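Local coordinates for alkylhydroperoxidase AhpD core: uncharacterized peroxidase-related protein (Ralstonia eutropha, PDB 2PRR), which has no established function but probably reduces peroxides through a pair of redox-active cysteines, as alkylhydroperoxidases of the AhpD type do, at residues D[88-93]-D[181-187]; D[129-133]-D[145-149]. One frame throughout, in Å; residues are numbered along the deposited sequence.

Contact 1 of 2, residues D[88-93]-D[181-187]; sequences LYCVVA and MRPNDEF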
loop_
_atom_site.group_PDB
_atom_site.type_symbol
_atom_site.label_atom_id
_atom_site.label_comp_id
_atom_site.label_asym_id
_atom_site.label_seq_id
_atom_site.Cartn_x
_atom_site.Cartn_y
_atom_site.Cartn_z
ATOM N N LEU D 88 15.210 14.077 3.130
ATOM C CA LEU D 88 16.418 14.213 3.893
ATOM C C LEU D 88 16.724 15.674 4.281
ATOM O O LEU D 88 16.971 15.943 5.451
ATOM C CB LEU D 88 17.544 13.548 3.114
ATOM C CG LEU D 88 18.992 13.631 3.593
ATOM C CD1 LEU D 88 19.174 13.287 5.082
ATOM C CD2 LEU D 88 19.807 12.696 2.694
ATOM N N TYR D 89 16.699 16.616 3.333
ATOM C CA TYR D 89 17.002 18.046 3.685
ATOM C C TYR D 89 16.074 18.547 4.784
ATOM O O TYR D 89 16.526 19.036 5.812
ATOM C CB TYR D 89 16.949 19.034 2.477
ATOM C CG TYR D 89 17.199 20.519 2.905
ATOM C CD1 TYR D 89 16.168 21.324 3.386
ATOM C CD2 TYR D 89 18.459 21.070 2.850
ATOM C CE1 TYR D 89 16.401 22.673 3.826
ATOM C CE2 TYR D 89 18.701 22.443 3.275
ATOM C CZ TYR D 89 17.655 23.203 3.758
ATOM O OH TYR D 89 17.873 24.521 4.165
ATOM N N CYS D 90 14.773 18.400 4.574
ATOM C CA CYS D 90 13.779 18.941 5.495
ATOM C C CYS D 90 13.733 18.338 6.880
ATOM O O CYS D 90 13.575 19.050 7.876
ATOM C CB CYS D 90 12.388 18.870 4.856
ATOM S SG CYS D 90 12.270 19.949 3.427
ATOM N N VAL D 91 13.795 17.019 6.939
ATOM C CA VAL D 91 13.815 16.337 8.208
ATOM C C VAL D 91 14.993 16.827 9.061
ATOM O O VAL D 91 14.841 17.108 10.249
ATOM C CB VAL D 91 13.979 14.824 7.976
ATOM C CG1 VAL D 91 14.426 14.148 9.212
ATOM C CG2 VAL D 91 12.693 14.199 7.480
ATOM N N VAL D 92 16.166 16.879 8.435
ATOM C CA VAL D 92 17.393 17.254 9.099
ATOM C C VAL D 92 17.431 18.750 9.459
ATOM O O VAL D 92 17.759 19.099 10.570
ATOM C CB VAL D 92 18.635 16.829 8.253
ATOM C CG1 VAL D 92 19.929 17.397 8.834
ATOM C CG2 VAL D 92 18.711 15.267 8.170
ATOM N N ALA D 93 17.059 19.596 8.515
ATOM C CA ALA D 93 17.056 21.048 8.696
ATOM C C ALA D 93 16.045 21.482 9.749
ATOM O O ALA D 93 16.378 22.208 10.665
ATOM C CB ALA D 93 16.763 21.723 7.364
HETATM N N MSE D 181 18.616 18.135 -2.825
HETATM C CA MSE D 181 18.984 19.228 -1.938
HETATM C C MSE D 181 19.645 18.638 -0.691
HETATM O O MSE D 181 19.096 17.730 -0.059
HETATM C CB MSE D 181 17.776 20.077 -1.614
HETATM C CG MSE D 181 18.160 21.460 -1.045
HETATM SE SE MSE D 181 16.635 22.161 -0.365
HETATM C CE MSE D 181 15.869 22.546 -1.990
ATOM N N ARG D 182 20.846 19.132 -0.373
ATOM C CA ARG D 182 21.666 18.593 0.710
ATOM C C ARG D 182 21.650 19.436 1.982
ATOM O O ARG D 182 22.000 20.633 1.953
ATOM C CB ARG D 182 23.117 18.430 0.240
ATOM C CG ARG D 182 23.994 17.664 1.224
ATOM C CD ARG D 182 25.500 17.773 0.939
ATOM N NE ARG D 182 26.266 17.190 2.049
ATOM C CZ ARG D 182 26.570 15.895 2.171
ATOM N NH1 ARG D 182 26.253 15.009 1.241
ATOM N NH2 ARG D 182 27.232 15.482 3.237
ATOM N N PRO D 183 21.276 18.801 3.110
ATOM C CA PRO D 183 21.277 19.519 4.370
ATOM C C PRO D 183 22.696 19.902 4.805
ATOM O O PRO D 183 23.643 19.121 4.649
ATOM C CB PRO D 183 20.634 18.545 5.356
ATOM C CG PRO D 183 20.628 17.178 4.664
ATOM C CD PRO D 183 20.832 17.388 3.235
ATOM N N ASN D 184 22.823 21.109 5.338
ATOM C CA ASN D 184 24.098 21.612 5.804
ATOM C C ASN D 184 24.575 20.822 7.014
ATOM O O ASN D 184 23.773 20.281 7.767
ATOM C CB ASN D 184 24.003 23.102 6.180
ATOM C CG ASN D 184 23.393 23.940 5.098
ATOM O OD1 ASN D 184 22.183 23.852 4.820
ATOM N ND2 ASN D 184 24.199 24.797 4.504
ATOM N N ASP D 185 25.893 20.765 7.187
ATOM C CA ASP D 185 26.516 20.019 8.273
ATOM C C ASP D 185 26.096 20.526 9.634
ATOM O O ASP D 185 25.970 19.761 10.576
ATOM C CB ASP D 185 28.055 20.115 8.180
ATOM C CG ASP D 185 28.654 19.294 7.033
ATOM O OD1 ASP D 185 27.912 18.643 6.260
ATOM O OD2 ASP D 185 29.899 19.315 6.918
ATOM N N GLU D 186 25.887 21.825 9.724
ATOM C CA GLU D 186 25.559 22.470 10.976
ATOM C C GLU D 186 24.226 22.013 11.552
ATOM O O GLU D 186 24.069 21.965 12.771
ATOM C CB GLU D 186 25.519 23.990 10.818
ATOM C CG GLU D 186 26.839 24.657 10.440
ATOM C CD GLU D 186 27.176 24.552 8.968
ATOM O OE1 GLU D 186 26.542 23.752 8.232
ATOM O OE2 GLU D 186 28.092 25.269 8.549
ATOM N N PHE D 187 23.264 21.698 10.694
ATOM C CA PHE D 187 21.956 21.251 11.176
ATOM C C PHE D 187 21.989 19.944 11.969
ATOM O O PHE D 187 21.240 19.809 12.939
ATOM C CB PHE D 187 20.958 21.077 10.021
ATOM C CG PHE D 187 20.538 22.365 9.368
ATOM C CD1 PHE D 187 20.012 23.409 10.128
ATOM C CD2 PHE D 187 20.574 22.497 7.988
ATOM C CE1 PHE D 187 19.596 24.569 9.538
ATOM C CE2 PHE D 187 20.160 23.664 7.387
ATOM C CZ PHE D 187 19.676 24.715 8.172
#
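Tyr-89 carries the heart of this contact, its ring leaning out from the first turn of helix 88-102 against Met-181 and the backbone that follows it. Met-181, present as selenomethionine, sets its selenium over one face of the ring: SE stands 3.8 Å from the ring centroid and 15° off the normal, a Met-aromatic contact. The methionine chain runs extended as far as its last torsion and bends there (chi3 -74°), turning the terminal methyl aside and leaving the selenium to meet the ring. At the edge of the ring, near its plane, comes the carbonyl of Arg-182, with O 3.7 Å from Tyr-89 CD2. That oxygen accepts a hydrogen bond from Asn-40 ND2, and the phenol OH has a weak one from the backbone N of Val-41.

Leu-88 and Tyr-89 are the two residues between the cysteines of a CxxC sequence, the redox motif of AhpD-like proteins, and Cys-90 ends it. Cys-90 leaves the helix on the side away from 181-187 and touches Ser-172 and Asn-173 of helix 156-179. This contact therefore covers another side of the motif-bearing helix.

Pro-183 wedges between two residues one turn apart on that helix. Its CG lies 4.1 Å from Leu-88 CG, and its CB is 3.7 Å from Val-92 CG1; both side chains meet the proline at about a right angle. Further along, Phe-187 lays a ring face over the helix backbone, with Ala-93 CA 3.9 Å from its centroid in a CH-pi contact. CB of Ala-93 touches the same ring at CE2, 3.9 Å away. Phe-37 packs edge-to-face with Phe-187, while the guanidinium of Arg-182 turns outward to a salt bridge with Asp-119 of the second subunit.

Contact 2 of 2, residues D[129-133]-D[145-149]; sequences DFALK and DFEAL
This is a helix-helix contact within an alpha-alpha hairpin: helices 122-137 and 143-151, joined by a short loop, run back nearly antiparallel in this all-helical fold. Their segment axes approach to 10.9 Å at 157°, a spacing bridged chiefly by Phe-130 and Lys-133 of the first helix. Phe-130 buries the most surface of any residue here. Its chi1 of -179° sends the ring away from the backbone nitrogen and across to the second helix, where Leu-149 presses one methyl onto its face, CD1 lying 3.7 Å from the centroid in a CH-pi contact. CB of Asp-145 comes to the ring edge, 4.0 Å from CD1 of Phe-130. Phe-146 joins obliquely, its ring plane 58° from that of Phe-130, and its other partners include Arg-11 of the third subunit through a cation-pi contact. Helix 156-179 meets the same cluster through Ile-162 and Ala-159.

Toward the connecting loop the chemistry turns ionic. Lys-133 spans the gap with an extended chain, and its ammonium also bonds the carbonyl of Glu-140, while Asp-145 OD2 also accepts the backbone N-H of Asn-142. The salt bridge itself runs from Lys-133 NZ to the syn lone pair of Asp-145 OD2, at 2.6 Å.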
loop_
_atom_site.group_PDB
_atom_site.type_symbol
_atom_site.label_atom_id
_atom_site.label_comp_id
_atom_site.label_asym_id
_atom_site.label_seq_id
_atom_site.Cartn_x
_atom_site.Cartn_y
_atom_site.Cartn_z
ATOM N N ASP D 129 -1.593 13.932 13.980
ATOM C CA ASP D 129 -2.489 12.935 13.330
ATOM C C ASP D 129 -3.161 13.599 12.118
ATOM O O ASP D 129 -3.293 13.006 11.055
ATOM C CB ASP D 129 -3.591 12.406 14.269
ATOM C CG ASP D 129 -3.080 11.529 15.415
ATOM O OD1 ASP D 129 -2.042 10.855 15.296
ATOM O OD2 ASP D 129 -3.750 11.486 16.467
ATOM N N PHE D 130 -3.582 14.843 12.305
ATOM C CA PHE D 130 -4.269 15.602 11.281
ATOM C C PHE D 130 -3.308 15.917 10.145
ATOM O O PHE D 130 -3.585 15.605 8.989
ATOM C CB PHE D 130 -4.860 16.894 11.890
ATOM C CG PHE D 130 -5.614 17.742 10.893
ATOM C CD1 PHE D 130 -6.779 17.265 10.306
ATOM C CD2 PHE D 130 -5.164 19.014 10.553
ATOM C CE1 PHE D 130 -7.456 18.022 9.396
ATOM C CE2 PHE D 130 -5.843 19.780 9.652
ATOM C CZ PHE D 130 -6.997 19.281 9.063
ATOM N N ALA D 131 -2.190 16.544 10.499
ATOM C CA ALA D 131 -1.109 16.813 9.554
ATOM C C ALA D 131 -0.801 15.602 8.671
ATOM O O ALA D 131 -0.646 15.735 7.467
ATOM C CB ALA D 131 0.127 17.191 10.305
ATOM N N LEU D 132 -0.676 14.428 9.276
ATOM C CA LEU D 132 -0.378 13.221 8.503
ATOM C C LEU D 132 -1.476 12.843 7.545
ATOM O O LEU D 132 -1.168 12.374 6.453
ATOM C CB LEU D 132 0.022 12.041 9.394
ATOM C CG LEU D 132 1.541 11.875 9.652
ATOM C CD1 LEU D 132 2.283 11.630 8.351
ATOM C CD2 LEU D 132 2.196 13.049 10.376
ATOM N N LYS D 133 -2.732 13.096 7.923
ATOM C CA LYS D 133 -3.890 12.835 7.049
ATOM C C LYS D 133 -3.925 13.785 5.836
ATOM O O LYS D 133 -4.227 13.380 4.703
ATOM C CB LYS D 133 -5.206 12.960 7.822
ATOM C CG LYS D 133 -6.377 12.381 7.024
ATOM C CD LYS D 133 -7.704 12.418 7.745
ATOM C CE LYS D 133 -8.699 11.452 6.999
ATOM N NZ LYS D 133 -10.121 11.487 7.498
ATOM N N ASP D 145 -12.545 15.078 11.540
ATOM C CA ASP D 145 -11.123 15.397 11.734
ATOM C C ASP D 145 -11.011 16.780 12.371
ATOM O O ASP D 145 -10.126 17.015 13.195
ATOM C CB ASP D 145 -10.332 15.325 10.419
ATOM C CG ASP D 145 -10.398 13.928 9.753
ATOM O OD1 ASP D 145 -10.327 12.880 10.433
ATOM O OD2 ASP D 145 -10.520 13.882 8.520
ATOM N N PHE D 146 -11.899 17.696 11.996
ATOM C CA PHE D 146 -11.884 19.023 12.598
ATOM C C PHE D 146 -12.382 18.938 14.039
ATOM O O PHE D 146 -11.782 19.567 14.912
ATOM C CB PHE D 146 -12.662 20.033 11.759
ATOM C CG PHE D 146 -12.010 20.348 10.430
ATOM C CD1 PHE D 146 -10.943 21.235 10.360
ATOM C CD2 PHE D 146 -12.459 19.743 9.251
ATOM C CE1 PHE D 146 -10.331 21.511 9.134
ATOM C CE2 PHE D 146 -11.850 20.020 8.028
ATOM C CZ PHE D 146 -10.786 20.905 7.974
ATOM N N GLU D 147 -13.449 18.163 14.284
ATOM C CA GLU D 147 -13.985 17.923 15.652
ATOM C C GLU D 147 -12.914 17.414 16.605
ATOM O O GLU D 147 -12.781 17.910 17.726
ATOM C CB GLU D 147 -15.135 16.905 15.658
ATOM C CG GLU D 147 -16.512 17.458 15.214
ATOM C CD GLU D 147 -17.582 16.369 14.971
ATOM O OE1 GLU D 147 -17.822 15.553 15.892
ATOM O OE2 GLU D 147 -18.190 16.352 13.865
ATOM N N ALA D 148 -12.146 16.432 16.151
ATOM C CA ALA D 148 -11.078 15.856 16.959
ATOM C C ALA D 148 -10.061 16.883 17.409
ATOM O O ALA D 148 -9.596 16.834 18.532
ATOM C CB ALA D 148 -10.383 14.742 16.203
ATOM N N LEU D 149 -9.691 17.797 16.527
ATOM C CA LEU D 149 -8.755 18.848 16.895
ATOM C C LEU D 149 -9.362 19.815 17.907
ATOM O O LEU D 149 -8.670 20.311 18.813
ATOM C CB LEU D 149 -8.315 19.612 15.646
ATOM C CG LEU D 149 -7.357 18.872 14.717
ATOM C CD1 LEU D 149 -7.246 19.584 13.382
ATOM C CD2 LEU D 149 -5.974 18.703 15.403
#

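Overall arrangement
Both contacts are largely buried, but they lie on opposite sides of the chain's centre, their centres about 27 Å apart and their nearest atoms about 11 Å apart. Contact 1 sits closer to the middle, its centre about 10 Å from the centre of the chain, against about 19 Å for contact 2, and brings together segments distant in sequence: the helix carrying the CxxC motif and the chain near the C-terminus. Contact 2 joins sequence neighbours, two helices of a hairpin lying between the segments of contact 1. Contact 1 relies on apolar, selenium-aromatic and CH-pi packing; contact 2 adds an ionic pair to its aromatic cluster. Helix 156-179 touches both, and each also borders a different neighbouring subunit.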